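Local structure of 3-chlorocatechol 1,2-dioxygenase (Rhodococcus opacus, 2BOY) at residues 94-108 with 153-165. The protein probably uses a ferric iron to cleave the ring of catechols, 3-chlorocatechol among them, between the two hydroxyl-bearing carbons with molecular oxygen. Residues are numbered along the deposited sequence; the frame is centred on the assembly and turned at random.
Sequences MRDDESGDTLIFRGE and ENGRFTLRTIVPA
Seven backbone hydrogen bonds join Asp101-Gly107 to Phe157-Val163, and their alternation defines an antiparallel pair: Leu103 with Thr161, Phe105 with Leu159 and Gly107 with Phe157 bond in both directions. The straightest, Leu103 N to Thr161 O at 2.9 Å (175° at the hydrogen), nevertheless meets that oxygen from above the carbonyl plane; the two Phe105-Leu159 bonds lie in plane.

Phe157 carries the aromatic packing. It takes the crowded position between its backbone N and carbonyl carbon (chi1 62°), which swings its ring across the strand until Gly107 CA sits over one face, 3.8 Å from the centroid, a CH-pi contact. A CB on Gly107 would collide with Phe157 CZ. The Phe105 ring meets Phe157 rim to rim, planes 7° apart.

Where the pair gives way to the loop before Thr102, Ile162, last in its strand, reaches into that loop: CD1 touches Met94 SD at 3.4 Å and Glu98 CG at 3.6 Å. The Glu98 carboxylate turns back to Arg95, whose NE and NH2 grip one oxygen each, side-on; Arg95 N also bonds Glu98 OE1, and Glu98 N to Arg95 O closes the type I turn. An alanine in place of Glu98 would probably leave Arg95 little beyond a long, weak pairing to Asp128 and open a gap beside Ile162 CD1.

At the other end, Glu108 stacks its carboxylate over a guanidinium face of Arg156; OE2 to NH2 is 3.5 Å, a salt bridge of charges alone, since no N-H points at the out-of-plane oxygen. Water 4 links the same oxygen to Asn154 O.

Phe105 and Leu159 both pack on Trp194 of strand 187-197, which carries iron ligands His191 and His193, placing this antiparallel pair within the beta core characteristic of intradiol dioxygenases.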
loop_
_atom_site.group_PDB
_atom_site.type_symbol
_atom_site.label_atom_id
_atom_site.label_comp_id
_atom_site.label_asym_id
_atom_site.label_seq_id
_atom_site.Cartn_x
_atom_site.Cartn_y
_atom_site.Cartn_z
ATOM N N MET A 94 -19.243 -16.655 27.332
ATOM C CA MET A 94 -20.018 -17.358 26.328
ATOM C C MET A 94 -21.510 -17.108 26.592
ATOM O O MET A 94 -21.911 -16.855 27.728
ATOM C CB MET A 94 -19.739 -18.866 26.435
ATOM C CG MET A 94 -18.367 -19.228 25.956
ATOM S SD MET A 94 -18.021 -20.960 25.985
ATOM C CE MET A 94 -17.682 -21.184 27.694
ATOM N N ARG A 95 -22.318 -17.210 25.548
ATOM C CA ARG A 95 -23.755 -16.996 25.706
ATOM C C ARG A 95 -24.376 -18.220 26.367
ATOM O O ARG A 95 -23.797 -19.299 26.303
ATOM C CB ARG A 95 -24.403 -16.752 24.344
ATOM C CG ARG A 95 -24.002 -15.349 23.808
ATOM C CD ARG A 95 -24.145 -15.192 22.309
ATOM N NE ARG A 95 -23.164 -15.945 21.512
ATOM C CZ ARG A 95 -23.003 -15.759 20.204
ATOM N NH1 ARG A 95 -23.762 -14.869 19.562
ATOM N NH2 ARG A 95 -22.109 -16.453 19.522
ATOM N N ASP A 96 -25.559 -18.064 26.980
ATOM C CA ASP A 96 -26.199 -19.224 27.621
ATOM C C ASP A 96 -26.504 -20.375 26.661
ATOM O O ASP A 96 -26.685 -21.517 27.102
ATOM C CB ASP A 96 -27.458 -18.908 28.459
ATOM C CG ASP A 96 -28.461 -17.996 27.769
ATOM O OD1 ASP A 96 -28.525 -17.925 26.525
ATOM O OD2 ASP A 96 -29.277 -17.320 28.439
ATOM N N ASP A 97 -26.541 -20.106 25.370
ATOM C CA ASP A 97 -26.805 -21.178 24.404
ATOM C C ASP A 97 -25.672 -21.317 23.389
ATOM O O ASP A 97 -25.886 -21.696 22.233
ATOM C CB ASP A 97 -28.156 -20.952 23.701
ATOM C CG ASP A 97 -28.209 -19.658 22.909
ATOM O OD1 ASP A 97 -27.214 -18.850 22.925
ATOM O OD2 ASP A 97 -29.227 -19.350 22.252
ATOM N N GLU A 98 -24.459 -20.983 23.826
ATOM C CA GLU A 98 -23.311 -20.962 22.912
ATOM C C GLU A 98 -23.128 -22.306 22.232
ATOM O O GLU A 98 -23.079 -23.327 22.905
ATOM C CB GLU A 98 -22.044 -20.577 23.691
ATOM C CG GLU A 98 -20.890 -20.140 22.815
ATOM C CD GLU A 98 -21.128 -18.791 22.190
ATOM O OE1 GLU A 98 -21.498 -17.845 22.930
ATOM O OE2 GLU A 98 -20.944 -18.685 20.946
ATOM N N SER A 99 -23.061 -22.335 20.902
ATOM C CA SER A 99 -22.832 -23.618 20.236
ATOM C C SER A 99 -21.348 -23.947 20.081
ATOM O O SER A 99 -20.502 -23.069 20.264
ATOM C CB SER A 99 -23.535 -23.690 18.886
ATOM O OG SER A 99 -23.010 -22.733 18.010
ATOM N N GLY A 100 -21.070 -25.208 19.734
ATOM C CA GLY A 100 -19.720 -25.712 19.516
ATOM C C GLY A 100 -19.310 -26.782 20.518
ATOM O O GLY A 100 -20.008 -27.034 21.487
ATOM N N ASP A 101 -18.193 -27.440 20.252
ATOM C CA ASP A 101 -17.659 -28.492 21.084
ATOM C C ASP A 101 -16.922 -27.857 22.267
ATOM O O ASP A 101 -16.138 -26.934 22.055
ATOM C CB ASP A 101 -16.666 -29.335 20.266
ATOM C CG ASP A 101 -17.315 -30.003 19.040
ATOM O OD1 ASP A 101 -18.466 -30.453 19.162
ATOM O OD2 ASP A 101 -16.748 -30.106 17.940
ATOM N N THR A 102 -17.176 -28.343 23.480
ATOM C CA THR A 102 -16.502 -27.861 24.697
ATOM C C THR A 102 -15.041 -28.230 24.652
ATOM O O THR A 102 -14.687 -29.349 24.274
ATOM C CB THR A 102 -17.154 -28.479 25.953
ATOM O OG1 THR A 102 -18.463 -27.919 26.109
ATOM C CG2 THR A 102 -16.427 -28.000 27.217
ATOM N N LEU A 103 -14.189 -27.275 25.023
ATOM C CA LEU A 103 -12.765 -27.497 25.052
ATOM C C LEU A 103 -12.267 -27.193 26.454
ATOM O O LEU A 103 -12.539 -26.086 26.977
ATOM C CB LEU A 103 -12.038 -26.553 24.058
ATOM C CG LEU A 103 -10.501 -26.669 24.113
ATOM C CD1 LEU A 103 -10.015 -28.084 23.719
ATOM C CD2 LEU A 103 -9.814 -25.571 23.245
ATOM N N ILE A 104 -11.519 -28.125 27.040
ATOM C CA ILE A 104 -10.857 -27.872 28.333
ATOM C C ILE A 104 -9.391 -27.734 28.043
ATOM O O ILE A 104 -8.736 -28.678 27.535
ATOM C CB ILE A 104 -11.133 -28.976 29.379
ATOM C CG1 ILE A 104 -12.654 -29.213 29.533
ATOM C CG2 ILE A 104 -10.446 -28.655 30.695
ATOM C CD1 ILE A 104 -13.485 -27.977 29.934
ATOM N N PHE A 105 -8.864 -26.551 28.364
ATOM C CA PHE A 105 -7.470 -26.224 28.031
ATOM C C PHE A 105 -6.650 -26.165 29.326
ATOM O O PHE A 105 -6.992 -25.401 30.234
ATOM C CB PHE A 105 -7.401 -24.907 27.231
ATOM C CG PHE A 105 -5.995 -24.508 26.831
ATOM C CD1 PHE A 105 -5.092 -24.046 27.788
ATOM C CD2 PHE A 105 -5.584 -24.593 25.498
ATOM C CE1 PHE A 105 -3.765 -23.679 27.450
ATOM C CE2 PHE A 105 -4.272 -24.199 25.116
ATOM C CZ PHE A 105 -3.353 -23.768 26.127
ATOM N N ARG A 106 -5.647 -27.037 29.451
ATOM C CA ARG A 106 -4.811 -27.081 30.653
ATOM C C ARG A 106 -3.490 -26.422 30.291
ATOM O O ARG A 106 -2.710 -26.958 29.470
ATOM C CB ARG A 106 -4.581 -28.544 31.090
ATOM C CG ARG A 106 -5.888 -29.257 31.453
ATOM C CD ARG A 106 -5.727 -30.760 31.825
ATOM N NE ARG A 106 -7.049 -31.433 31.952
ATOM C CZ ARG A 106 -7.896 -31.166 32.929
ATOM N NH1 ARG A 106 -7.530 -30.267 33.829
ATOM N NH2 ARG A 106 -9.076 -31.799 33.024
ATOM N N GLY A 107 -3.238 -25.248 30.889
ATOM C CA GLY A 107 -2.040 -24.476 30.606
ATOM C C GLY A 107 -1.007 -24.562 31.717
ATOM O O GLY A 107 -1.336 -24.793 32.894
ATOM N N GLU A 108 0.254 -24.387 31.338
ATOM C CA GLU A 108 1.325 -24.248 32.310
ATOM C C GLU A 108 2.271 -23.201 31.715
ATOM O O GLU A 108 2.492 -23.165 30.474
ATOM C CB GLU A 108 2.072 -25.599 32.522
ATOM C CG GLU A 108 3.143 -25.538 33.644
ATOM C CD GLU A 108 4.018 -26.788 33.748
ATOM O OE1 GLU A 108 4.245 -27.461 32.710
ATOM O OE2 GLU A 108 4.522 -27.058 34.869
ATOM N N GLU A 153 -0.060 -20.871 41.855
ATOM C CA GLU A 153 1.258 -21.137 42.487
ATOM C C GLU A 153 2.081 -22.182 41.771
ATOM O O GLU A 153 3.314 -22.263 41.918
ATOM C CB GLU A 153 1.038 -21.680 43.906
ATOM C CG GLU A 153 0.565 -20.608 44.849
ATOM C CD GLU A 153 0.545 -21.101 46.294
ATOM O OE1 GLU A 153 0.801 -22.321 46.611
ATOM O OE2 GLU A 153 0.282 -20.229 47.109
ATOM N N ASN A 154 1.413 -23.050 41.046
ATOM C CA ASN A 154 2.136 -24.066 40.312
ATOM C C ASN A 154 2.371 -23.702 38.861
ATOM O O ASN A 154 2.800 -24.541 38.097
ATOM C CB ASN A 154 1.406 -25.405 40.404
ATOM C CG ASN A 154 1.263 -25.874 41.851
ATOM O OD1 ASN A 154 2.205 -25.774 42.634
ATOM N ND2 ASN A 154 0.088 -26.379 42.203
ATOM N N GLY A 155 2.064 -22.467 38.483
ATOM C CA GLY A 155 2.268 -22.030 37.099
ATOM C C GLY A 155 1.190 -22.558 36.149
ATOM O O GLY A 155 1.382 -22.534 34.924
ATOM N N ARG A 156 0.060 -22.993 36.711
ATOM C CA ARG A 156 -0.971 -23.698 35.960
ATOM C C ARG A 156 -2.308 -22.967 35.937
ATOM O O ARG A 156 -2.612 -22.123 36.784
ATOM C CB ARG A 156 -1.185 -25.102 36.542
ATOM C CG ARG A 156 -0.020 -26.053 36.292
ATOM C CD ARG A 156 -0.255 -27.488 36.831
ATOM N NE ARG A 156 0.928 -28.331 36.623
ATOM C CZ ARG A 156 1.213 -28.974 35.471
ATOM N NH1 ARG A 156 0.397 -28.910 34.422
ATOM N NH2 ARG A 156 2.316 -29.702 35.371
ATOM N N PHE A 157 -3.130 -23.337 34.964
ATOM C CA PHE A 157 -4.531 -22.903 34.959
ATOM C C PHE A 157 -5.283 -23.917 34.106
ATOM O O PHE A 157 -4.691 -24.655 33.287
ATOM C CB PHE A 157 -4.704 -21.469 34.359
ATOM C CG PHE A 157 -4.269 -21.354 32.907
ATOM C CD1 PHE A 157 -5.144 -21.681 31.870
ATOM C CD2 PHE A 157 -2.984 -20.954 32.582
ATOM C CE1 PHE A 157 -4.747 -21.579 30.540
ATOM C CE2 PHE A 157 -2.559 -20.854 31.245
ATOM C CZ PHE A 157 -3.447 -21.140 30.219
ATOM N N THR A 158 -6.600 -23.932 34.295
ATOM C CA THR A 158 -7.488 -24.750 33.491
ATOM C C THR A 158 -8.497 -23.777 32.965
ATOM O O THR A 158 -9.031 -22.962 33.740
ATOM C CB THR A 158 -8.194 -25.790 34.402
ATOM O OG1 THR A 158 -7.231 -26.768 34.847
ATOM C CG2 THR A 158 -9.209 -26.610 33.612
ATOM N N LEU A 159 -8.769 -23.847 31.664
ATOM C CA LEU A 159 -9.676 -22.880 31.031
ATOM C C LEU A 159 -10.738 -23.634 30.241
ATOM O O LEU A 159 -10.396 -24.516 29.435
ATOM C CB LEU A 159 -8.873 -21.924 30.123
ATOM C CG LEU A 159 -9.666 -20.883 29.280
ATOM C CD1 LEU A 159 -10.402 -19.923 30.188
ATOM C CD2 LEU A 159 -8.739 -20.126 28.335
ATOM N N ARG A 160 -12.015 -23.296 30.477
ATOM C CA ARG A 160 -13.093 -23.867 29.682
ATOM C C ARG A 160 -13.546 -22.910 28.566
ATOM O O ARG A 160 -13.837 -21.734 28.799
ATOM C CB ARG A 160 -14.298 -24.230 30.562
ATOM C CG ARG A 160 -15.497 -24.725 29.775
ATOM C CD ARG A 160 -16.653 -25.298 30.621
ATOM N NE ARG A 160 -17.944 -24.819 30.097
ATOM C CZ ARG A 160 -18.849 -24.131 30.814
ATOM N NH1 ARG A 160 -18.630 -23.867 32.098
ATOM N NH2 ARG A 160 -19.990 -23.716 30.255
ATOM N N THR A 161 -13.638 -23.434 27.360
ATOM C CA THR A 161 -14.106 -22.641 26.256
ATOM C C THR A 161 -14.766 -23.577 25.249
ATOM O O THR A 161 -15.216 -24.672 25.623
ATOM C CB THR A 161 -12.933 -21.789 25.712
ATOM O OG1 THR A 161 -13.395 -20.951 24.685
ATOM C CG2 THR A 161 -11.805 -22.646 25.092
ATOM N N ILE A 162 -14.899 -23.119 24.016
ATOM C CA ILE A 162 -15.443 -23.916 22.934
ATOM C C ILE A 162 -14.373 -23.933 21.854
ATOM O O ILE A 162 -13.560 -23.017 21.813
ATOM C CB ILE A 162 -16.810 -23.287 22.521
ATOM C CG1 ILE A 162 -17.917 -23.999 23.323
ATOM C CG2 ILE A 162 -17.069 -23.355 21.038
ATOM C CD1 ILE A 162 -19.135 -23.128 23.620
ATOM N N VAL A 163 -14.294 -24.996 21.056
ATOM C CA VAL A 163 -13.343 -25.027 19.927
ATOM C C VAL A 163 -13.732 -23.974 18.903
ATOM O O VAL A 163 -14.858 -24.017 18.384
ATOM C CB VAL A 163 -13.256 -26.438 19.270
ATOM C CG1 VAL A 163 -12.207 -26.459 18.168
ATOM C CG2 VAL A 163 -12.914 -27.496 20.326
ATOM N N PRO A 164 -12.830 -23.011 18.598
ATOM C CA PRO A 164 -13.162 -21.979 17.620
ATOM C C PRO A 164 -13.250 -22.609 16.232
ATOM O O PRO A 164 -12.581 -23.602 15.973
ATOM C CB PRO A 164 -11.942 -20.995 17.669
ATOM C CG PRO A 164 -10.763 -21.886 18.126
ATOM C CD PRO A 164 -11.429 -22.916 19.083
ATOM N N ALA A 165 -14.076 -22.037 15.369
ATOM C CA ALA A 165 -14.073 -22.373 13.948
ATOM C C ALA A 165 -12.926 -21.663 13.230
ATOM O O ALA A 165 -12.513 -20.593 13.646
ATOM C CB ALA A 165 -15.408 -21.942 13.299
HETATM O O HOH W 1 -16.610 -26.005 18.121
HETATM O O HOH W 2 -17.785 -24.858 26.972
HETATM O O HOH W 3 -2.379 -27.134 33.717
HETATM O O HOH W 4 3.886 -27.000 37.746
#